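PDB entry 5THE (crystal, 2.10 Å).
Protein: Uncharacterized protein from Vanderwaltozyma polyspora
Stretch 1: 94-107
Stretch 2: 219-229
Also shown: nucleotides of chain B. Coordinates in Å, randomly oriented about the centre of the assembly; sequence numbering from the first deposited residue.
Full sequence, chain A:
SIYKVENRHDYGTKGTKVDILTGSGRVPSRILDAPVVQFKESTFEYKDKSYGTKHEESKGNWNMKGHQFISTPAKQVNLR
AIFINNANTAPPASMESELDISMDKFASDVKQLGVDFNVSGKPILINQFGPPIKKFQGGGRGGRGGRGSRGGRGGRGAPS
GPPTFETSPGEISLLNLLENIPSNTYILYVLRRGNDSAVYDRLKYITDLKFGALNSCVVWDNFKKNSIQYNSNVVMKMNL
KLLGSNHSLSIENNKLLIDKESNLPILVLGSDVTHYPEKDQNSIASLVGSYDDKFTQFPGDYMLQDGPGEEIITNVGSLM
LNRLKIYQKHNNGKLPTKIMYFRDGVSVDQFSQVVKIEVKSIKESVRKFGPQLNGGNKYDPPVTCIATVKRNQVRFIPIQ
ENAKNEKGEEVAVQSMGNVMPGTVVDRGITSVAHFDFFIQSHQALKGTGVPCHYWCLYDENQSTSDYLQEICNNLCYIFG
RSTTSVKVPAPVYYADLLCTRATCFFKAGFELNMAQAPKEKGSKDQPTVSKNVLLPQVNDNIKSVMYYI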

# COMPACT_ATOMS: atom_id res chain seq x y z
N SER A 94 16.26 15.01 -30.24
CA SER A 94 16.59 15.67 -28.98
C SER A 94 16.45 14.77 -27.76
O SER A 94 16.89 15.15 -26.67
CB SER A 94 15.71 16.90 -28.82
OG SER A 94 14.34 16.54 -28.89
N MET A 95 15.86 13.58 -27.90
CA MET A 95 15.51 12.79 -26.72
C MET A 95 16.75 12.33 -25.98
O MET A 95 16.77 12.30 -24.74
CB MET A 95 14.66 11.58 -27.13
CG MET A 95 14.19 10.71 -25.96
SD MET A 95 15.45 9.53 -25.42
CE MET A 95 15.37 8.29 -26.71
N GLU A 96 17.79 11.93 -26.72
CA GLU A 96 18.96 11.32 -26.09
C GLU A 96 19.57 12.26 -25.06
O GLU A 96 19.77 11.88 -23.90
CB GLU A 96 19.98 10.94 -27.15
CG GLU A 96 21.25 10.35 -26.57
CD GLU A 96 22.37 10.26 -27.58
OE1 GLU A 96 22.08 10.13 -28.79
OE2 GLU A 96 23.55 10.33 -27.16
N SER A 97 19.85 13.51 -25.45
CA SER A 97 20.45 14.45 -24.50
C SER A 97 19.42 14.97 -23.51
O SER A 97 19.76 15.26 -22.36
CB SER A 97 21.13 15.61 -25.25
OG SER A 97 20.21 16.27 -26.10
N GLU A 98 18.16 15.07 -23.91
CA GLU A 98 17.13 15.45 -22.95
C GLU A 98 17.00 14.40 -21.85
O GLU A 98 16.83 14.75 -20.68
CB GLU A 98 15.80 15.68 -23.65
CG GLU A 98 15.65 17.11 -24.17
CD GLU A 98 14.36 17.34 -24.95
OE1 GLU A 98 13.50 16.44 -24.97
OE2 GLU A 98 14.22 18.43 -25.55
N LEU A 99 17.12 13.13 -22.21
CA LEU A 99 17.06 12.08 -21.19
C LEU A 99 18.29 12.10 -20.30
O LEU A 99 18.17 11.93 -19.09
CB LEU A 99 16.88 10.72 -21.85
CG LEU A 99 16.80 9.49 -20.93
CD1 LEU A 99 15.73 9.68 -19.85
CD2 LEU A 99 16.51 8.24 -21.78
N ASP A 100 19.48 12.32 -20.87
CA ASP A 100 20.68 12.50 -20.05
C ASP A 100 20.52 13.64 -19.06
O ASP A 100 20.88 13.52 -17.88
CB ASP A 100 21.89 12.77 -20.95
CG ASP A 100 22.30 11.56 -21.73
OD1 ASP A 100 22.16 10.44 -21.18
OD2 ASP A 100 22.75 11.71 -22.88
N ILE A 101 20.00 14.77 -19.54
CA ILE A 101 19.79 15.92 -18.67
C ILE A 101 18.81 15.57 -17.56
O ILE A 101 19.04 15.88 -16.38
CB ILE A 101 19.32 17.13 -19.51
CG1 ILE A 101 20.49 17.62 -20.37
CG2 ILE A 101 18.78 18.23 -18.61
CD1 ILE A 101 20.09 18.47 -21.54
N SER A 102 17.70 14.91 -17.90
CA SER A 102 16.71 14.56 -16.89
C SER A 102 17.28 13.59 -15.86
O SER A 102 16.97 13.69 -14.67
CB SER A 102 15.46 13.98 -17.55
OG SER A 102 14.75 14.98 -18.23
N MET A 103 18.10 12.64 -16.31
CA MET A 103 18.71 11.68 -15.39
C MET A 103 19.66 12.38 -14.43
O MET A 103 19.74 12.03 -13.25
CB MET A 103 19.46 10.60 -16.17
CG MET A 103 18.54 9.65 -16.94
SD MET A 103 17.36 8.80 -15.87
CE MET A 103 18.44 7.60 -15.08
N ASP A 104 20.38 13.39 -14.92
CA ASP A 104 21.31 14.10 -14.06
C ASP A 104 20.58 14.98 -13.06
O ASP A 104 20.96 15.05 -11.88
CB ASP A 104 22.26 14.95 -14.91
CG ASP A 104 23.37 15.55 -14.08
OD1 ASP A 104 24.33 14.82 -13.78
OD2 ASP A 104 23.28 16.74 -13.72
N LYS A 105 19.54 15.68 -13.51
CA LYS A 105 18.74 16.47 -12.59
C LYS A 105 18.06 15.58 -11.56
O LYS A 105 17.99 15.93 -10.38
CB LYS A 105 17.73 17.30 -13.38
CG LYS A 105 16.67 17.99 -12.55
CD LYS A 105 17.10 19.37 -12.11
CE LYS A 105 15.89 20.21 -11.72
NZ LYS A 105 14.89 19.44 -10.92
N PHE A 106 17.56 14.41 -11.99
CA PHE A 106 16.97 13.46 -11.06
C PHE A 106 17.95 13.08 -9.96
O PHE A 106 17.64 13.19 -8.76
CB PHE A 106 16.49 12.21 -11.80
CG PHE A 106 15.89 11.18 -10.90
CD1 PHE A 106 14.57 11.30 -10.48
CD2 PHE A 106 16.64 10.11 -10.45
CE1 PHE A 106 14.01 10.35 -9.63
CE2 PHE A 106 16.09 9.15 -9.60
CZ PHE A 106 14.77 9.27 -9.19
N ALA A 107 19.15 12.62 -10.34
CA ALA A 107 20.11 12.16 -9.34
C ALA A 107 20.42 13.26 -8.32
O ALA A 107 20.43 13.02 -7.11
CB ALA A 107 21.40 11.68 -10.02
N VAL A 219 6.64 7.94 -17.18
CA VAL A 219 6.18 8.40 -18.49
C VAL A 219 7.06 9.58 -18.90
O VAL A 219 7.22 10.54 -18.14
CB VAL A 219 4.69 8.79 -18.47
CG1 VAL A 219 4.24 9.36 -19.83
CG2 VAL A 219 3.84 7.59 -18.12
N TRP A 220 7.65 9.47 -20.09
CA TRP A 220 8.65 10.44 -20.55
C TRP A 220 8.11 11.86 -20.57
O TRP A 220 8.81 12.80 -20.18
CB TRP A 220 9.14 10.03 -21.94
CG TRP A 220 10.13 10.98 -22.58
CD1 TRP A 220 10.08 11.46 -23.85
CD2 TRP A 220 11.30 11.57 -21.98
NE1 TRP A 220 11.15 12.29 -24.09
CE2 TRP A 220 11.91 12.37 -22.96
CE3 TRP A 220 11.90 11.49 -20.71
CZ2 TRP A 220 13.09 13.09 -22.72
CZ3 TRP A 220 13.07 12.22 -20.47
CH2 TRP A 220 13.65 13.00 -21.48
N ASP A 221 6.87 12.06 -21.03
CA ASP A 221 6.36 13.44 -21.09
C ASP A 221 6.21 14.04 -19.70
O ASP A 221 6.20 15.27 -19.57
CB ASP A 221 5.04 13.53 -21.85
CG ASP A 221 5.23 13.36 -23.36
OD1 ASP A 221 6.36 13.60 -23.85
OD2 ASP A 221 4.26 12.99 -24.06
N ASN A 222 6.13 13.21 -18.66
CA ASN A 222 6.17 13.72 -17.30
C ASN A 222 7.60 13.93 -16.84
O ASN A 222 7.96 15.02 -16.38
CB ASN A 222 5.47 12.75 -16.35
CG ASN A 222 4.00 12.64 -16.61
OD1 ASN A 222 3.37 13.56 -17.12
ND2 ASN A 222 3.42 11.49 -16.25
N PHE A 223 8.42 12.88 -16.94
CA PHE A 223 9.79 12.91 -16.43
C PHE A 223 10.57 14.07 -17.03
O PHE A 223 11.30 14.77 -16.33
CB PHE A 223 10.47 11.58 -16.74
CG PHE A 223 11.84 11.41 -16.13
CD1 PHE A 223 12.09 11.83 -14.84
CD2 PHE A 223 12.86 10.81 -16.85
CE1 PHE A 223 13.35 11.68 -14.28
CE2 PHE A 223 14.13 10.64 -16.29
CZ PHE A 223 14.37 11.08 -15.00
N LYS A 224 10.40 14.29 -18.34
CA LYS A 224 11.17 15.31 -19.05
C LYS A 224 10.91 16.73 -18.55
O LYS A 224 11.68 17.63 -18.90
CB LYS A 224 10.87 15.22 -20.55
CG LYS A 224 9.58 15.90 -20.97
CD LYS A 224 9.19 15.49 -22.39
CE LYS A 224 10.38 15.52 -23.33
NZ LYS A 224 11.03 16.85 -23.39
N LYS A 225 9.88 16.95 -17.73
CA LYS A 225 9.65 18.29 -17.19
C LYS A 225 10.68 18.67 -16.14
O LYS A 225 10.81 19.85 -15.81
CB LYS A 225 8.25 18.39 -16.57
CG LYS A 225 7.10 18.12 -17.54
CD LYS A 225 5.80 18.02 -16.76
CE LYS A 225 4.66 17.59 -17.66
NZ LYS A 225 3.36 17.45 -16.96
N ASN A 226 11.40 17.70 -15.58
CA ASN A 226 12.48 17.96 -14.62
C ASN A 226 11.96 18.67 -13.37
O ASN A 226 12.60 19.58 -12.84
CB ASN A 226 13.61 18.75 -15.27
CG ASN A 226 14.21 18.02 -16.44
OD1 ASN A 226 14.35 16.79 -16.40
ND2 ASN A 226 14.56 18.75 -17.51
N SER A 227 10.82 18.24 -12.86
CA SER A 227 10.23 18.82 -11.66
C SER A 227 10.78 18.12 -10.42
O SER A 227 10.76 16.89 -10.32
CB SER A 227 8.71 18.70 -11.71
OG SER A 227 8.18 18.55 -10.41
N ILE A 228 11.27 18.93 -9.46
CA ILE A 228 11.80 18.37 -8.22
C ILE A 228 10.72 17.62 -7.46
O ILE A 228 10.98 16.59 -6.83
CB ILE A 228 12.46 19.47 -7.37
CG1 ILE A 228 13.09 18.89 -6.10
CG2 ILE A 228 11.46 20.51 -6.92
CD1 ILE A 228 14.52 18.53 -6.21
N GLN A 229 9.49 18.13 -7.51
CA GLN A 229 8.40 17.44 -6.83
C GLN A 229 8.14 16.07 -7.47
O GLN A 229 7.96 15.07 -6.76
CB GLN A 229 7.14 18.31 -6.87
CG GLN A 229 5.87 17.64 -6.35
CD GLN A 229 5.78 17.61 -4.83
OE1 GLN A 229 6.69 17.14 -4.14
NE2 GLN A 229 4.67 18.11 -4.29
P A B 2 4.07 8.41 -14.29
OP1 A B 2 2.65 8.68 -14.63
OP2 A B 2 5.18 9.20 -14.92
O5' A B 2 4.22 8.49 -12.71
C5' A B 2 5.36 7.94 -12.05
C4' A B 2 5.52 8.52 -10.67
O4' A B 2 5.89 9.91 -10.79
C3' A B 2 4.27 8.55 -9.82
O3' A B 2 4.01 7.32 -9.21
C2' A B 2 4.57 9.67 -8.83
O2' A B 2 5.52 9.23 -7.87
C1' A B 2 5.27 10.66 -9.75
N9 A B 2 4.35 11.61 -10.40
C8 A B 2 3.66 11.41 -11.57
N7 A B 2 2.95 12.43 -11.96
C5 A B 2 3.21 13.38 -10.97
C6 A B 2 2.75 14.68 -10.81
N6 A B 2 1.91 15.23 -11.69
N1 A B 2 3.18 15.37 -9.73
C2 A B 2 4.03 14.76 -8.88
N3 A B 2 4.53 13.52 -8.92
C4 A B 2 4.07 12.89 -10.00
OP3 U B 1 4.86 1.04 -10.97
P U B 1 5.89 2.02 -11.41
OP1 U B 1 7.10 1.29 -11.86
OP2 U B 1 6.06 3.04 -10.36
O5' U B 1 5.34 2.73 -12.70
C5' U B 1 4.43 3.82 -12.62
C4' U B 1 4.46 4.58 -13.91
O4' U B 1 3.98 3.72 -14.99
C3' U B 1 3.61 5.84 -13.95
O3' U B 1 4.33 6.86 -14.64
C2' U B 1 2.38 5.42 -14.76
O2' U B 1 1.74 6.47 -15.45
C1' U B 1 2.97 4.39 -15.72
N1 U B 1 1.99 3.38 -16.18
C2 U B 1 1.78 3.25 -17.53
O2 U B 1 2.40 3.90 -18.33
N3 U B 1 0.84 2.31 -17.90
C4 U B 1 0.10 1.51 -17.05
O4 U B 1 -0.71 0.71 -17.53
C5 U B 1 0.35 1.72 -15.66
C6 U B 1 1.26 2.63 -15.28
O HOH W 1 12.23 13.82 -26.48
O HOH W 2 14.67 15.38 -13.94
O HOH W 3 15.46 17.15 -19.93

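How does Trp 220 fit against the helix of the first stretch? Its CA-to-CB bond points sideways, but the indole swings closer and enters a hole bounded by Met 95, Glu 98, Leu 99 and Ser 102, residues on one side of successive helical turns. The fit is close enough for the ring to meet backbone as well as side chains: CH2 of Trp 220 lies 3.5 Å from CA of Leu 99 and 3.6 Å from C of Glu 98, the latter at the ring edge. Leu 99 adds an apolar contact, its CD1 3.7 Å from CZ3 of Trp 220, and Met 95 adds another, with CG 4.1 Å from CE2 of Trp 220. The polar end of the indole is not left unpaired, since NE1 of Trp 220 donates to water 1 at 3.0 Å, and that water donates in turn to OE1 of Glu 98 at 3.3 Å.

What does Phe 223, which covers as much surface as Trp 220, do one turn further along? It too starts sideways and brings its ring nearer, filling the next hole, among Leu 99, Ser 102, Met 103 and Phe 106. Ser 102 lies over one face of the ring: its CB is 4.1 Å from the centroid of the Phe 223 ring and 23° off the normal, the geometry of a CH-pi contact. The other neighbours approach the edge. SD of Met 103 comes within 3.7 Å of CE2 of Phe 223, CB of Phe 106 lies 4.0 Å from CZ of Phe 223, and CD1 of Leu 99 is 4.0 Å from CE2 of Phe 223. Leu 99 therefore touches both aromatic rings and links the two holes.

Why can Asn 226 come so near the helix? It closes a type I turn that begins at Phe 223 and has positive phi, and its CA-to-CB bond points toward the first stretch. Its CA lies 5.9 Å from CA of Ser 102, a separation that allows two short side chains to meet directly. OG of Ser 102 donates a short hydrogen bond of 2.6 Å to OD1 of Asn 226. Water 3 makes a second link between the same side chains, donating to OG of Ser 102 at 2.8 Å and accepting from ND2 of Asn 226 at 3.0 Å. Ser 102 thus serves both the polar and the aromatic parts of the contact.

Which charged residues border this packing? Two lysines, one from each stretch, reach across it. NZ of Lys 224 forms a salt bridge with OE1 of Glu 98, a hydrogen bond of 3.0 Å, so this carboxylate oxygen receives both the ammonium group and water 1. In the other direction, Lys 105 extends from the helix and its NZ donates to the backbone O of Asn 226 at 3.0 Å. Asn 226 is therefore held through both its side chain and its backbone.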